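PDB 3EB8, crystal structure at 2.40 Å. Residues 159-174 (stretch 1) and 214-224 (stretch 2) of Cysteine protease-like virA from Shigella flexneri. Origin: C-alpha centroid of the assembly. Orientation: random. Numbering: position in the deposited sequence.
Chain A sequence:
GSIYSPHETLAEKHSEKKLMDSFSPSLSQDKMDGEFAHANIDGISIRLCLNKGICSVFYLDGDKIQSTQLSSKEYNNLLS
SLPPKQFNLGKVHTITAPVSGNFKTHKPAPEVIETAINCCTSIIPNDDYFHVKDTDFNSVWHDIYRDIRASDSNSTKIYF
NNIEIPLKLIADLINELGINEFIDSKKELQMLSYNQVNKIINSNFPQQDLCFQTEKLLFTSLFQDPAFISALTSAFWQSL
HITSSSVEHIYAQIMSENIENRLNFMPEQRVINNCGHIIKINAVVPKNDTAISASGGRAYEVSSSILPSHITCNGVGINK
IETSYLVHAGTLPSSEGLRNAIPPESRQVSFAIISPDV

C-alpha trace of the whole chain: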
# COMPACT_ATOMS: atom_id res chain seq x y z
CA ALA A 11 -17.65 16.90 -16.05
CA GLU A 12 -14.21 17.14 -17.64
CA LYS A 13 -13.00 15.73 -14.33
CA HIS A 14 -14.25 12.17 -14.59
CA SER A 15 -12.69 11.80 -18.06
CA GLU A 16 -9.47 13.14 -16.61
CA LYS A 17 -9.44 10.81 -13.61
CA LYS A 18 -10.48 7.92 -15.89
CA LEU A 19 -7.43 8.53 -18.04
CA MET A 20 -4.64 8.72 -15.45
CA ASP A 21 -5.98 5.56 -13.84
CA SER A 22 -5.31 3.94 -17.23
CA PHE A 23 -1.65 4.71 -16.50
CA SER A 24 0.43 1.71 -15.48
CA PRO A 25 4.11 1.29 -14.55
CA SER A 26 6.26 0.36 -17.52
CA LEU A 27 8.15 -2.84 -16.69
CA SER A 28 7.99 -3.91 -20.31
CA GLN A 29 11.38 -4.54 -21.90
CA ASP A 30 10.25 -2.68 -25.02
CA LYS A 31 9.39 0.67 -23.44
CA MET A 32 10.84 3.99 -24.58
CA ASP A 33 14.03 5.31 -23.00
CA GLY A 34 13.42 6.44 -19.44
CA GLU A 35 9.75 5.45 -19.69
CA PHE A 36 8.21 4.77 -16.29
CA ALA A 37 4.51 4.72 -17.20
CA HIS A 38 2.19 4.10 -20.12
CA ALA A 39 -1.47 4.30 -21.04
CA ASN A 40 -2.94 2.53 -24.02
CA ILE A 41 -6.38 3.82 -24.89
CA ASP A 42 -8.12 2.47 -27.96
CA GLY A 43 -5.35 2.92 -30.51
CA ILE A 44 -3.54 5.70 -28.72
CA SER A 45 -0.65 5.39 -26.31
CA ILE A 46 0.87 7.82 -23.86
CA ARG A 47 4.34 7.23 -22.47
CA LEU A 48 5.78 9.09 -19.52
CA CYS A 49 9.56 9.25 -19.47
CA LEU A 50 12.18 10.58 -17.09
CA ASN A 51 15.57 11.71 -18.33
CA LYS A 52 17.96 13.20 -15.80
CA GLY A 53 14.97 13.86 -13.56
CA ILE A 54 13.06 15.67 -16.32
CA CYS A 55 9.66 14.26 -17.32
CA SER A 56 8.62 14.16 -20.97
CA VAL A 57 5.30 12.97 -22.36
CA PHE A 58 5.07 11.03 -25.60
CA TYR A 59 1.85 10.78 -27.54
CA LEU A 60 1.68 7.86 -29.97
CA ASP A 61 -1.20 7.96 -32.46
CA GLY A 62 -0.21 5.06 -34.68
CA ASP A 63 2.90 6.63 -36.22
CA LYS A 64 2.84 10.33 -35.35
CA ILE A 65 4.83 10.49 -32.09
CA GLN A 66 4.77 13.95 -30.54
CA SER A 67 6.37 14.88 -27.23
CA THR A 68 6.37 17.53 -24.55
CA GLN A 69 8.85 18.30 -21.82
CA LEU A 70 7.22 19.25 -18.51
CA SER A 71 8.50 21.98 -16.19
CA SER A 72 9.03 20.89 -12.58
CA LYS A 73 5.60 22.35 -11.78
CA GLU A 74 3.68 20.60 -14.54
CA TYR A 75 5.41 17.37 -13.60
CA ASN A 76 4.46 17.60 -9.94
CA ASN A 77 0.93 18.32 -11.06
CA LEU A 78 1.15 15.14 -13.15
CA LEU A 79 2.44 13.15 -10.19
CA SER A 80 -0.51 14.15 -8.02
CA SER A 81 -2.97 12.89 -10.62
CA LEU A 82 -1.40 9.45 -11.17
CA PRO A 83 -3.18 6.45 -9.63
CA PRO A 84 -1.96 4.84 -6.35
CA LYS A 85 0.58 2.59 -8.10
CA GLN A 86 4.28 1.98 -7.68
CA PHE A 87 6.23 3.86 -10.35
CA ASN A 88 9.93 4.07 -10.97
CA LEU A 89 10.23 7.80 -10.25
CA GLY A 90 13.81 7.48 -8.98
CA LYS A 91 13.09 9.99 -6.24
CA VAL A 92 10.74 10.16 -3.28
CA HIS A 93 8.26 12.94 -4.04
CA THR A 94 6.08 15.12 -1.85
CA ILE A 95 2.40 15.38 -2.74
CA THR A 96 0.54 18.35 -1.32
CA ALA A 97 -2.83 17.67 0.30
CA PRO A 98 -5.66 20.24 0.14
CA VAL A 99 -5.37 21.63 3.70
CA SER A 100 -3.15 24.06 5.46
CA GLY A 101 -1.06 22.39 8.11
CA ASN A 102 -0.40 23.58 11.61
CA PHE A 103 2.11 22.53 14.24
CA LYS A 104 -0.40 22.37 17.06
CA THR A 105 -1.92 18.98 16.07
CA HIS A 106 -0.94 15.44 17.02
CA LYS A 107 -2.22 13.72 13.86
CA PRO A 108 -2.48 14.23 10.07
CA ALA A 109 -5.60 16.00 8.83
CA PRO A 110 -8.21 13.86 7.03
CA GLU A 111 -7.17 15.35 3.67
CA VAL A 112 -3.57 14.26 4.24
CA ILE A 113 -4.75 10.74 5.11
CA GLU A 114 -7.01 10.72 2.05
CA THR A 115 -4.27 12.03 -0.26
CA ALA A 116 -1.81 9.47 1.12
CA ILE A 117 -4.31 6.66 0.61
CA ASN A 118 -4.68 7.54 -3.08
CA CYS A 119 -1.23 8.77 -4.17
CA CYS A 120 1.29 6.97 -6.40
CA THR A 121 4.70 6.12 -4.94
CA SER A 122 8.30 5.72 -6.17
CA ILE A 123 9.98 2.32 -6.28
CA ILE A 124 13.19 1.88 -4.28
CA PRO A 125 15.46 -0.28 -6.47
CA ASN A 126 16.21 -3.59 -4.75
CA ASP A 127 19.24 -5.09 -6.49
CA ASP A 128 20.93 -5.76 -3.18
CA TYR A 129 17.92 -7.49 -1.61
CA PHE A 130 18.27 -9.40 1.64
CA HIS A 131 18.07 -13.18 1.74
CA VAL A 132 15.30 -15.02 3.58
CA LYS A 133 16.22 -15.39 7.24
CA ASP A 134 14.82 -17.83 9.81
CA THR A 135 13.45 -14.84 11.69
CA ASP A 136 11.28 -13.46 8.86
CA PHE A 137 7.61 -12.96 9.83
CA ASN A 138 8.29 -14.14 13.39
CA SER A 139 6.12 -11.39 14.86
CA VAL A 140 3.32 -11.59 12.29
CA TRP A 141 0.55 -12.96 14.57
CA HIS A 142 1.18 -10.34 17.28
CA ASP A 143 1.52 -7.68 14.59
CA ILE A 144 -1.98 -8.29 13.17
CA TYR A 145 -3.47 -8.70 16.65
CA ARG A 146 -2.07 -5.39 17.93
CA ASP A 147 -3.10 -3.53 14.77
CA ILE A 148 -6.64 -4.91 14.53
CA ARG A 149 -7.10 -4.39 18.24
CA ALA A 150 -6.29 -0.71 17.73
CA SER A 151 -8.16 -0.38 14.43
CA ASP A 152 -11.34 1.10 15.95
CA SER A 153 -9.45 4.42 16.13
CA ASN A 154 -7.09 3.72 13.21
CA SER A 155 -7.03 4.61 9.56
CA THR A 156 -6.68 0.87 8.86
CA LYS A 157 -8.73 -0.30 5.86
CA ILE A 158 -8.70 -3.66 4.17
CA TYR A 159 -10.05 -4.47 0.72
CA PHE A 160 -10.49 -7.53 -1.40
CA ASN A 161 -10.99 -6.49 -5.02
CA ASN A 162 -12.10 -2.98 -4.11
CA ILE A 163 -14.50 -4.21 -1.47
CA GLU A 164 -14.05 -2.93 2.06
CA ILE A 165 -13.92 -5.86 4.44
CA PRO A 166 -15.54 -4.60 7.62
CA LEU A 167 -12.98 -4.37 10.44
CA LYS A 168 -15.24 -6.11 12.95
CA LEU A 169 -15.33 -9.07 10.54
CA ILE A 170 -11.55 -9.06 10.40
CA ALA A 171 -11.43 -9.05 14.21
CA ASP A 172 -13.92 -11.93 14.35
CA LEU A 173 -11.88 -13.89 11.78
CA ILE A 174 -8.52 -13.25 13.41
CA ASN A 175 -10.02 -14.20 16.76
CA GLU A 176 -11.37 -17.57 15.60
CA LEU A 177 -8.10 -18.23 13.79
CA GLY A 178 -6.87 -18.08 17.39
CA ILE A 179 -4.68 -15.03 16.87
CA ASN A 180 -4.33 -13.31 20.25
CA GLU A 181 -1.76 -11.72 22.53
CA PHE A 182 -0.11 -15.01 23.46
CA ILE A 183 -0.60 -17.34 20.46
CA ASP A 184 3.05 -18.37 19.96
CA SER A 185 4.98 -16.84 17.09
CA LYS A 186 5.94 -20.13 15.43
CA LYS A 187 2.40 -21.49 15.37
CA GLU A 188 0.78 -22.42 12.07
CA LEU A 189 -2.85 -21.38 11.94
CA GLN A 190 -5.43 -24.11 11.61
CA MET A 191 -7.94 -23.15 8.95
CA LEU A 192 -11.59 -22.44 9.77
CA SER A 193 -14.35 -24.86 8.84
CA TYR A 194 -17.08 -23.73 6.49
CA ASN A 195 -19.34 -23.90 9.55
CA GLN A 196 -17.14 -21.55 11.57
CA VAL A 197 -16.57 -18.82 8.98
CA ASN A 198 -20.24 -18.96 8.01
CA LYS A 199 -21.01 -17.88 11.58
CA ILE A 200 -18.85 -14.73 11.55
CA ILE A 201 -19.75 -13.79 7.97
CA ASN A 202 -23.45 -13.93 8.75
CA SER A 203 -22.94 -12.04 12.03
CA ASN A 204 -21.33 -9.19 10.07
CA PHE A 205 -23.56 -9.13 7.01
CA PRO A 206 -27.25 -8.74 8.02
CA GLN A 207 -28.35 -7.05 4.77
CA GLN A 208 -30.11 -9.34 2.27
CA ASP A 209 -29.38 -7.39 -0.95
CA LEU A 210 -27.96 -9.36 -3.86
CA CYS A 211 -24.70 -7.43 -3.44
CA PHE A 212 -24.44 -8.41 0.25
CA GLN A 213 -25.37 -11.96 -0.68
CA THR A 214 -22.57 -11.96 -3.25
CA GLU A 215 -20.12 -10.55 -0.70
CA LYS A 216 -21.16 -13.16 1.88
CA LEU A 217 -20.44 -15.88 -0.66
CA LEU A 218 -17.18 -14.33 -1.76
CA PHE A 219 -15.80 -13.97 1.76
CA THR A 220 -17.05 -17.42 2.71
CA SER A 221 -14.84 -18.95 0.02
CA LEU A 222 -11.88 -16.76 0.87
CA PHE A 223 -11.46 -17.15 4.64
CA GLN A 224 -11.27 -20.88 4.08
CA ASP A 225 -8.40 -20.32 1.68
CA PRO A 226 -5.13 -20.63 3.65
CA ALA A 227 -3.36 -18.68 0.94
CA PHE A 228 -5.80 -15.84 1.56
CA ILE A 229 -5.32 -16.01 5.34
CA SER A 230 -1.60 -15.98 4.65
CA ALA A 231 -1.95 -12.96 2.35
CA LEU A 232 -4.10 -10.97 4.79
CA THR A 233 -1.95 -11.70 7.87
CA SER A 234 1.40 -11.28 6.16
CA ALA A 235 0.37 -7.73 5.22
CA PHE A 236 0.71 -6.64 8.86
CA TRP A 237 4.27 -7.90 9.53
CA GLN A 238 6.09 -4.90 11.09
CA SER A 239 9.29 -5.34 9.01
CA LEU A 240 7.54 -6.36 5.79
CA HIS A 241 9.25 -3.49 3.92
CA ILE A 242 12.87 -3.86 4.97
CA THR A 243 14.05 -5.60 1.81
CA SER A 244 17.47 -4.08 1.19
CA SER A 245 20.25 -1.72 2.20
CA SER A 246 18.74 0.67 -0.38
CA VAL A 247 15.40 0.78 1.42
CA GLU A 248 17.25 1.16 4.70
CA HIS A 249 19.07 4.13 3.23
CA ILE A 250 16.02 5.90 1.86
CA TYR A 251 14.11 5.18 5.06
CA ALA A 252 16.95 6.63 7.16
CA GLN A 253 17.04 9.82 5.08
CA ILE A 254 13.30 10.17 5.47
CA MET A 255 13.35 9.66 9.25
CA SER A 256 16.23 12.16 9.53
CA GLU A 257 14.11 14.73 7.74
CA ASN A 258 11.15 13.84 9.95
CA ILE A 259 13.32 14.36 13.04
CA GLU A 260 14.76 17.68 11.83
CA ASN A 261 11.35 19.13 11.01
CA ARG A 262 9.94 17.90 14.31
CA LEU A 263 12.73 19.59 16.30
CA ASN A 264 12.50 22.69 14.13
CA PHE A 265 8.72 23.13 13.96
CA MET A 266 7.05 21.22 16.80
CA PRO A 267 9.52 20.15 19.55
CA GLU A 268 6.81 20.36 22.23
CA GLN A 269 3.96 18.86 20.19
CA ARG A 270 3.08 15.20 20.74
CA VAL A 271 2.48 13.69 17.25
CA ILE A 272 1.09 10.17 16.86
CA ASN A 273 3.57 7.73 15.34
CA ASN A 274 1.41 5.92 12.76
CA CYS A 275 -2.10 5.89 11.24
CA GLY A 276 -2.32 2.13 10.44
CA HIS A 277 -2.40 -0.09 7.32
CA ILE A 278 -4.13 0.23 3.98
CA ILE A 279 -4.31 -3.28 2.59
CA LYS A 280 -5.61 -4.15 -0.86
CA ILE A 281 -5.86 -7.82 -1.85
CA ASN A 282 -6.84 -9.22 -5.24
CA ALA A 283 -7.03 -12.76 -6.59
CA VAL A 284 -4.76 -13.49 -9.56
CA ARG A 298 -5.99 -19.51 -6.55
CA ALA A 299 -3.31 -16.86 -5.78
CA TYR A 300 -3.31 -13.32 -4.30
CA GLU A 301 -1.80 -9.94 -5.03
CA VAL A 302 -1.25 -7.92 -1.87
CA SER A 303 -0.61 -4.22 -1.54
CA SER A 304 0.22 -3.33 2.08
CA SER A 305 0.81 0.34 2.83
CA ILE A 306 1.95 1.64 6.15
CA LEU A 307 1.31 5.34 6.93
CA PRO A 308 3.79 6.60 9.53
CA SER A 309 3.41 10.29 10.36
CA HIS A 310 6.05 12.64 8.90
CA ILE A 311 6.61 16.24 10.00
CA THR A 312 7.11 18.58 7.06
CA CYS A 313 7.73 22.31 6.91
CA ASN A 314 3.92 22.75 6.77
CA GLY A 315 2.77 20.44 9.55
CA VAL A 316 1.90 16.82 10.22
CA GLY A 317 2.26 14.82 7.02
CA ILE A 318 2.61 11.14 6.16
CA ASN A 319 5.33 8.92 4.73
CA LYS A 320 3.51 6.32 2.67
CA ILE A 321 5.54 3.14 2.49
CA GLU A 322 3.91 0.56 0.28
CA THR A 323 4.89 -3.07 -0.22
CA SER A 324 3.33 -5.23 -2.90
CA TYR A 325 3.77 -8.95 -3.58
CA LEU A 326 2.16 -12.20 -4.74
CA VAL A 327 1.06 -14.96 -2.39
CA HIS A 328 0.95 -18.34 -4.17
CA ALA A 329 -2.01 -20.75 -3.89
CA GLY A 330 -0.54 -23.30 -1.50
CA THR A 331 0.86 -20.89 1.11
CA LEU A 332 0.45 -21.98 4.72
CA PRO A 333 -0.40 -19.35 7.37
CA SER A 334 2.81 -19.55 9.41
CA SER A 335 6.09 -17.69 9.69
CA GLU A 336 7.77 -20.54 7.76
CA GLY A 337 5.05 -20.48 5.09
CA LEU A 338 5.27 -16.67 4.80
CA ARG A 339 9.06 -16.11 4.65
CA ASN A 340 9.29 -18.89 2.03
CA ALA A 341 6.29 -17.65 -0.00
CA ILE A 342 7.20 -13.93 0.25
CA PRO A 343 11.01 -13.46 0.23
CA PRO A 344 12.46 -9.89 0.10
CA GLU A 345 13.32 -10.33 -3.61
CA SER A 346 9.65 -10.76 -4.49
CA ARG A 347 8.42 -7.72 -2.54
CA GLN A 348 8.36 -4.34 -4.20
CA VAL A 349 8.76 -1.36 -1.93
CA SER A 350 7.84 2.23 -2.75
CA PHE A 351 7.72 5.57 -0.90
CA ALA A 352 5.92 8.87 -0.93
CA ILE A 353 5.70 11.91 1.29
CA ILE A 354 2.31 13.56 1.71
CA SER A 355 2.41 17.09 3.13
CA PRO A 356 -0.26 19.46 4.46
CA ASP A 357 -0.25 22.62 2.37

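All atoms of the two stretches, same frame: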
# COMPACT_ATOMS: atom_id res chain seq x y z
N TYR A 159 -9.20 -4.21 1.88
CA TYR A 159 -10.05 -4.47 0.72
C TYR A 159 -9.70 -5.77 0.02
O TYR A 159 -8.53 -6.09 -0.14
CB TYR A 159 -9.93 -3.34 -0.30
CG TYR A 159 -10.18 -1.99 0.25
CD1 TYR A 159 -9.14 -1.22 0.74
CD2 TYR A 159 -11.47 -1.46 0.27
CE1 TYR A 159 -9.37 0.05 1.26
CE2 TYR A 159 -11.72 -0.19 0.79
CZ TYR A 159 -10.66 0.57 1.27
OH TYR A 159 -10.88 1.83 1.79
N PHE A 160 -10.71 -6.53 -0.38
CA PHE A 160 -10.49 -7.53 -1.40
C PHE A 160 -11.19 -7.07 -2.67
O PHE A 160 -12.39 -6.82 -2.66
CB PHE A 160 -10.99 -8.90 -0.98
CG PHE A 160 -10.84 -9.93 -2.05
CD1 PHE A 160 -9.71 -10.72 -2.11
CD2 PHE A 160 -11.80 -10.10 -3.01
CE1 PHE A 160 -9.56 -11.66 -3.11
CE2 PHE A 160 -11.65 -11.03 -4.01
CZ PHE A 160 -10.54 -11.81 -4.06
N ASN A 161 -10.44 -6.96 -3.76
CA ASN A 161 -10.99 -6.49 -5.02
C ASN A 161 -11.89 -5.27 -4.89
O ASN A 161 -13.01 -5.26 -5.36
CB ASN A 161 -11.72 -7.63 -5.76
CG ASN A 161 -10.88 -8.21 -6.88
OD1 ASN A 161 -10.73 -7.58 -7.94
ND2 ASN A 161 -10.32 -9.41 -6.67
N ASN A 162 -11.37 -4.24 -4.23
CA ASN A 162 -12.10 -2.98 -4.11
C ASN A 162 -13.34 -3.05 -3.25
O ASN A 162 -14.23 -2.21 -3.35
CB ASN A 162 -12.46 -2.43 -5.49
CG ASN A 162 -11.30 -1.71 -6.14
OD1 ASN A 162 -10.71 -0.81 -5.54
ND2 ASN A 162 -10.98 -2.09 -7.38
N ILE A 163 -13.39 -4.06 -2.38
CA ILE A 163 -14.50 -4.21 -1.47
C ILE A 163 -13.99 -4.07 -0.05
O ILE A 163 -13.16 -4.87 0.39
CB ILE A 163 -15.13 -5.60 -1.62
CG1 ILE A 163 -15.64 -5.81 -3.05
CG2 ILE A 163 -16.23 -5.81 -0.60
CD1 ILE A 163 -15.87 -7.28 -3.40
N GLU A 164 -14.46 -3.06 0.67
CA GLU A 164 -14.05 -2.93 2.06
C GLU A 164 -14.53 -4.12 2.88
O GLU A 164 -15.73 -4.41 2.94
CB GLU A 164 -14.50 -1.61 2.69
CG GLU A 164 -14.16 -1.54 4.17
CD GLU A 164 -14.07 -0.11 4.72
OE1 GLU A 164 -13.44 0.07 5.79
OE2 GLU A 164 -14.63 0.82 4.10
N ILE A 165 -13.59 -4.84 3.47
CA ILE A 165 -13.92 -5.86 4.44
C ILE A 165 -14.09 -5.19 5.80
O ILE A 165 -13.15 -4.60 6.34
CB ILE A 165 -12.83 -6.93 4.52
CG1 ILE A 165 -12.61 -7.56 3.14
CG2 ILE A 165 -13.19 -7.99 5.56
CD1 ILE A 165 -11.67 -8.74 3.14
N PRO A 166 -15.29 -5.28 6.36
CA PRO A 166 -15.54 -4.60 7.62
C PRO A 166 -14.54 -5.05 8.68
O PRO A 166 -14.29 -6.25 8.81
CB PRO A 166 -16.96 -5.07 7.99
CG PRO A 166 -17.58 -5.44 6.68
CD PRO A 166 -16.48 -5.96 5.81
N LEU A 167 -14.00 -4.10 9.43
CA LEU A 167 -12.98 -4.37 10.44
C LEU A 167 -13.44 -5.33 11.53
O LEU A 167 -12.66 -6.15 12.02
CB LEU A 167 -12.47 -3.07 11.06
CG LEU A 167 -11.41 -2.34 10.21
CD1 LEU A 167 -11.23 -0.89 10.66
CD2 LEU A 167 -10.08 -3.09 10.23
N LYS A 168 -14.70 -5.22 11.93
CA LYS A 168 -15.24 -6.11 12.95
C LYS A 168 -15.18 -7.57 12.45
O LYS A 168 -14.96 -8.50 13.24
CB LYS A 168 -16.68 -5.70 13.31
CG LYS A 168 -17.42 -6.66 14.22
CD LYS A 168 -16.83 -6.68 15.63
CE LYS A 168 -17.76 -7.39 16.61
NZ LYS A 168 -18.29 -8.67 16.05
N LEU A 169 -15.38 -7.75 11.16
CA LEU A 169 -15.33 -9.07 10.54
C LEU A 169 -13.90 -9.58 10.51
O LEU A 169 -13.66 -10.78 10.68
CB LEU A 169 -15.87 -9.01 9.11
CG LEU A 169 -15.68 -10.28 8.29
CD1 LEU A 169 -16.23 -11.49 9.03
CD2 LEU A 169 -16.36 -10.11 6.94
N ILE A 170 -12.95 -8.68 10.30
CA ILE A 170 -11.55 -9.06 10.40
C ILE A 170 -11.23 -9.49 11.83
O ILE A 170 -10.58 -10.52 12.05
CB ILE A 170 -10.59 -7.95 9.97
CG1 ILE A 170 -10.88 -7.48 8.53
CG2 ILE A 170 -9.15 -8.40 10.18
CD1 ILE A 170 -10.46 -8.45 7.46
N ALA A 171 -11.68 -8.71 12.81
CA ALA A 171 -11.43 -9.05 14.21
C ALA A 171 -12.07 -10.39 14.57
O ALA A 171 -11.47 -11.19 15.29
CB ALA A 171 -11.94 -7.95 15.13
N ASP A 172 -13.28 -10.65 14.08
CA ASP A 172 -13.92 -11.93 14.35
C ASP A 172 -13.15 -13.09 13.70
O ASP A 172 -13.01 -14.16 14.30
CB ASP A 172 -15.38 -11.94 13.89
CG ASP A 172 -16.28 -11.06 14.72
OD1 ASP A 172 -15.85 -10.62 15.81
OD2 ASP A 172 -17.44 -10.82 14.29
N LEU A 173 -12.67 -12.88 12.48
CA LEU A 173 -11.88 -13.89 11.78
C LEU A 173 -10.57 -14.17 12.51
O LEU A 173 -10.23 -15.31 12.78
CB LEU A 173 -11.57 -13.42 10.35
CG LEU A 173 -10.59 -14.26 9.52
CD1 LEU A 173 -11.16 -15.62 9.23
CD2 LEU A 173 -10.24 -13.56 8.21
N ILE A 174 -9.84 -13.11 12.82
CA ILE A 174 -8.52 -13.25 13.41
C ILE A 174 -8.64 -13.91 14.78
O ILE A 174 -7.78 -14.69 15.20
CB ILE A 174 -7.79 -11.86 13.44
CG1 ILE A 174 -6.42 -11.98 12.78
CG2 ILE A 174 -7.71 -11.25 14.86
CD1 ILE A 174 -6.51 -12.40 11.34
N THR A 214 -23.78 -11.65 -2.51
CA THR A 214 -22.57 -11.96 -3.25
C THR A 214 -21.32 -11.80 -2.37
O THR A 214 -20.44 -12.65 -2.36
CB THR A 214 -22.43 -11.14 -4.57
OG1 THR A 214 -21.95 -9.83 -4.29
CG2 THR A 214 -23.76 -11.03 -5.26
N GLU A 215 -21.24 -10.71 -1.61
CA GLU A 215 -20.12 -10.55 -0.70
C GLU A 215 -20.03 -11.70 0.32
O GLU A 215 -18.94 -12.17 0.64
CB GLU A 215 -20.19 -9.21 0.04
CG GLU A 215 -20.11 -7.98 -0.83
CD GLU A 215 -20.12 -6.68 -0.01
OE1 GLU A 215 -19.24 -6.51 0.85
OE2 GLU A 215 -21.01 -5.84 -0.22
N LYS A 216 -21.17 -12.13 0.86
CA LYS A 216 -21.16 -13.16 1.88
C LYS A 216 -20.51 -14.40 1.30
O LYS A 216 -19.71 -15.07 1.96
CB LYS A 216 -22.58 -13.48 2.35
CG LYS A 216 -23.26 -12.37 3.11
CD LYS A 216 -24.40 -12.92 3.96
CE LYS A 216 -25.16 -14.02 3.24
NZ LYS A 216 -26.19 -14.67 4.10
N LEU A 217 -20.88 -14.69 0.05
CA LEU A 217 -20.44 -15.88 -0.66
C LEU A 217 -18.95 -15.77 -0.92
O LEU A 217 -18.19 -16.71 -0.68
CB LEU A 217 -21.16 -15.96 -1.99
CG LEU A 217 -21.66 -17.34 -2.39
CD1 LEU A 217 -22.88 -17.69 -1.52
CD2 LEU A 217 -22.00 -17.32 -3.86
N LEU A 218 -18.56 -14.62 -1.43
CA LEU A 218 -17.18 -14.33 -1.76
C LEU A 218 -16.29 -14.54 -0.54
O LEU A 218 -15.31 -15.28 -0.59
CB LEU A 218 -17.07 -12.89 -2.25
CG LEU A 218 -15.70 -12.37 -2.66
CD1 LEU A 218 -15.08 -13.35 -3.64
CD2 LEU A 218 -15.82 -10.98 -3.28
N PHE A 219 -16.64 -13.88 0.57
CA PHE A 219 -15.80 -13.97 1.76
C PHE A 219 -15.89 -15.33 2.43
O PHE A 219 -15.01 -15.69 3.18
CB PHE A 219 -16.11 -12.85 2.75
CG PHE A 219 -15.84 -11.49 2.20
CD1 PHE A 219 -16.80 -10.50 2.25
CD2 PHE A 219 -14.63 -11.21 1.57
CE1 PHE A 219 -16.56 -9.24 1.71
CE2 PHE A 219 -14.38 -9.95 1.03
CZ PHE A 219 -15.35 -8.96 1.11
N THR A 220 -16.95 -16.07 2.15
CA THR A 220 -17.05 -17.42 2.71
C THR A 220 -16.00 -18.33 2.08
O THR A 220 -15.38 -19.14 2.77
CB THR A 220 -18.46 -18.03 2.50
OG1 THR A 220 -19.40 -17.36 3.34
CG2 THR A 220 -18.45 -19.51 2.86
N SER A 221 -15.82 -18.18 0.77
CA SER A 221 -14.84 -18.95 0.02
C SER A 221 -13.43 -18.54 0.43
O SER A 221 -12.66 -19.36 0.90
CB SER A 221 -15.06 -18.78 -1.48
OG SER A 221 -13.91 -19.15 -2.21
N LEU A 222 -13.09 -17.27 0.24
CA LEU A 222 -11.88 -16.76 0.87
C LEU A 222 -12.18 -17.05 2.33
O LEU A 222 -13.30 -17.41 2.65
CB LEU A 222 -11.75 -15.26 0.67
CG LEU A 222 -11.92 -14.65 -0.72
CD1 LEU A 222 -12.06 -13.12 -0.62
CD2 LEU A 222 -10.76 -15.03 -1.60
N PHE A 223 -11.22 -16.91 3.21
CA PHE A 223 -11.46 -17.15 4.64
C PHE A 223 -11.28 -18.62 4.97
O PHE A 223 -10.86 -18.98 6.07
CB PHE A 223 -12.86 -16.69 5.09
CG PHE A 223 -12.99 -15.20 5.33
CD1 PHE A 223 -12.28 -14.28 4.57
CD2 PHE A 223 -13.86 -14.71 6.30
CE1 PHE A 223 -12.42 -12.92 4.79
CE2 PHE A 223 -14.00 -13.34 6.53
CZ PHE A 223 -13.28 -12.45 5.76
N GLN A 224 -11.63 -19.48 4.01
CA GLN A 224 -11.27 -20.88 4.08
C GLN A 224 -10.04 -21.15 3.21
O GLN A 224 -9.54 -22.26 3.17
CB GLN A 224 -12.42 -21.77 3.60
CG GLN A 224 -13.67 -21.65 4.45
CD GLN A 224 -14.78 -22.54 3.93
OE1 GLN A 224 -15.68 -22.08 3.22
NE2 GLN A 224 -14.68 -23.83 4.24

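No hydrogen bond joins the two stretches; the 544 Å² they bury rests mostly on apolar side chains. A type I' turn from Phe 160 to Ile 163, closed by Ile 163 N to Phe 160 O at 2.9 Å, leaves both CA-to-CB bonds pointing toward stretch 2. With chi1 at 177° (t), Phe 160 sets a ring face under Leu 222: CD1 of Leu 222 lies 3.6 Å from the centroid of the Phe 160 ring, 8° off its normal, a CH-pi contact.

Ile 163, in the m rotamer, separates its branches. Ile 163 CD1 is 3.7 Å from Leu 218 CD2, while Ile 163 CG2 is 3.7 Å from Phe 219 CZ, at that ring's edge, and 3.4 Å from Glu 215 OE1. Ile 165 starts sideways, yet chi1 of -57° brings CG1 of Ile 165 to 3.6 Å from Phe 219 CE2, and chi2 of -173° sets CD1 of Ile 165 at 3.6 Å from the same CE2.

Phe 223, just past the helix with phi at 86°, loses the most area, 100 Å². Leu 169 and Leu 173, one helical turn apart, share a t,p conformation but meet its ring differently: Leu 169 CD1 approaches the edge, 3.8 Å from Phe 223 CE2, whereas Leu 173 CD2 sits over a face, 4.0 Å from the Phe 223 ring centroid and 5° off the normal.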